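Local coordinates for protein LacI family transcription regulator (Bifidobacterium animalis subsp. lactis, PDB 4O5A) that regulates transcription as a LacI-family DNA-binding protein, probably acting as a dimer whose periplasmic-binding-protein-like core senses a small effector, at the interface of chains A and B. Coordinates in Å, arbitrary orientation; residue numbers count along the deposited sequence, not the author numbering. Chains: chain A/B, LacI family transcription regulator.

The interface of chains A and B. Residues chain A 70, 106-107, 129; chain B 70, 105-107.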
loop_
_atom_site.group_PDB
_atom_site.type_symbol
_atom_site.label_atom_id
_atom_site.label_comp_id
_atom_site.label_asym_id
_atom_site.label_seq_id
_atom_site.Cartn_x
_atom_site.Cartn_y
_atom_site.Cartn_z
ATOM N N ARG A 70 18.445 -3.270 -16.683
ATOM C CA ARG A 70 17.531 -3.769 -15.656
ATOM C C ARG A 70 18.193 -3.691 -14.297
ATOM O O ARG A 70 19.405 -3.887 -14.180
ATOM C CB ARG A 70 17.123 -5.226 -15.940
ATOM C CG ARG A 70 16.320 -5.410 -17.216
ATOM C CD ARG A 70 15.803 -6.831 -17.368
ATOM N NE ARG A 70 16.843 -7.799 -17.716
ATOM C CZ ARG A 70 17.215 -8.085 -18.960
ATOM N NH1 ARG A 70 16.653 -7.455 -19.981
ATOM N NH2 ARG A 70 18.162 -8.991 -19.190
ATOM N N LEU A 106 12.807 -2.067 -13.807
ATOM C CA LEU A 106 13.000 -2.841 -12.590
ATOM C C LEU A 106 12.556 -4.277 -12.872
ATOM O O LEU A 106 11.438 -4.501 -13.363
ATOM C CB LEU A 106 12.120 -2.262 -11.488
ATOM C CG LEU A 106 12.347 -2.699 -10.043
ATOM C CD1 LEU A 106 13.659 -2.120 -9.520
ATOM C CD2 LEU A 106 11.170 -2.254 -9.163
ATOM N N LEU A 107 13.413 -5.245 -12.562
ATOM C CA LEU A 107 13.053 -6.645 -12.744
ATOM C C LEU A 107 12.678 -7.202 -11.371
ATOM O O LEU A 107 13.506 -7.226 -10.459
ATOM C CB LEU A 107 14.221 -7.430 -13.343
ATOM C CG LEU A 107 13.869 -8.845 -13.813
ATOM C CD1 LEU A 107 12.997 -8.802 -15.062
ATOM C CD2 LEU A 107 15.123 -9.668 -14.062
ATOM N N ASN A 129 21.878 -11.201 -15.514
ATOM C CA ASN A 129 20.569 -10.860 -16.053
ATOM C C ASN A 129 20.089 -9.467 -15.672
ATOM O O ASN A 129 19.093 -8.977 -16.213
ATOM C CB ASN A 129 19.530 -11.902 -15.640
ATOM C CG ASN A 129 18.307 -11.875 -16.525
ATOM O OD1 ASN A 129 18.423 -11.849 -17.751
ATOM N ND2 ASN A 129 17.128 -11.854 -15.913
ATOM N N ARG B 70 9.790 -12.925 -19.140
ATOM C CA ARG B 70 9.389 -11.673 -18.499
ATOM C C ARG B 70 7.974 -11.318 -18.903
ATOM O O ARG B 70 7.562 -11.582 -20.035
ATOM C CB ARG B 70 10.333 -10.523 -18.896
ATOM C CG ARG B 70 11.764 -10.699 -18.416
ATOM C CD ARG B 70 12.615 -9.470 -18.688
ATOM N NE ARG B 70 12.961 -9.296 -20.098
ATOM C CZ ARG B 70 14.028 -9.836 -20.681
ATOM N NH1 ARG B 70 14.844 -10.611 -19.981
ATOM N NH2 ARG B 70 14.278 -9.616 -21.968
ATOM N N SER B 105 9.714 -13.533 -14.457
ATOM C CA SER B 105 9.879 -12.288 -13.698
ATOM C C SER B 105 8.895 -11.253 -14.212
ATOM O O SER B 105 8.399 -11.358 -15.332
ATOM C CB SER B 105 11.287 -11.706 -13.884
ATOM O OG SER B 105 12.304 -12.601 -13.501
ATOM N N LEU B 106 8.638 -10.233 -13.401
ATOM C CA LEU B 106 7.828 -9.106 -13.835
ATOM C C LEU B 106 8.773 -7.958 -14.190
ATOM O O LEU B 106 9.641 -7.591 -13.382
ATOM C CB LEU B 106 6.930 -8.666 -12.683
ATOM C CG LEU B 106 5.781 -7.700 -12.957
ATOM C CD1 LEU B 106 4.685 -8.402 -13.753
ATOM C CD2 LEU B 106 5.223 -7.150 -11.636
ATOM N N LEU B 107 8.609 -7.387 -15.379
ATOM C CA LEU B 107 9.428 -6.250 -15.779
ATOM C C LEU B 107 8.580 -4.992 -15.600
ATOM O O LEU B 107 7.537 -4.845 -16.240
ATOM C CB LEU B 107 9.879 -6.394 -17.234
ATOM C CG LEU B 107 10.949 -5.391 -17.676
ATOM C CD1 LEU B 107 12.290 -5.702 -17.021
ATOM C CD2 LEU B 107 11.086 -5.365 -19.190
HETATM O O HOH W 1 14.858 -11.675 -17.304
HETATM O O HOH W 2 17.415 -12.384 -20.403
#
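A:Arg70 and B:Arg70 meet face to face across the two-fold axis, their guanidinium planes 15° apart. Each NH1 sits 3.5 Å above the plane of the other group and over its centre. Their side chains as a whole cross at about a right angle, the bend at chi3 (-73°) turning each guanidinium flat against its partner. Stacking two groups that are normally cationic should cost energy, probably offset by acceptors around their rims. On chain A, NE and NH2 of A:Arg70 converge on the backbone O of A:Asn129, NE at 3.0 Å and nearly in line with the carbonyl bond, which fixes the rotation of the group. The amide of A:Asn129 reaches B:Arg70 through two waters in the guanidinium plane: ND2 is bonded to water 1 at 2.7 Å, water 2 lies by OD1, and both waters contact B:Arg70 NH1. Next to the stack, A:Leu107 and B:Leu107, paired in an antiparallel bridge, touch through their CD1 methyls at 3.7 Å. With CG anti to the backbone N (chi1 -169°), A:Leu107 carries CD1 against B:Arg70 CD and also to 3.6 Å from B:Ser105 CB. This apolar contact and the arginine pair join strands 70-76 and 105-111 of both subunits, and so probably help hold together the dimer through which LacI-family regulators typically present paired DNA-binding domains to an operator.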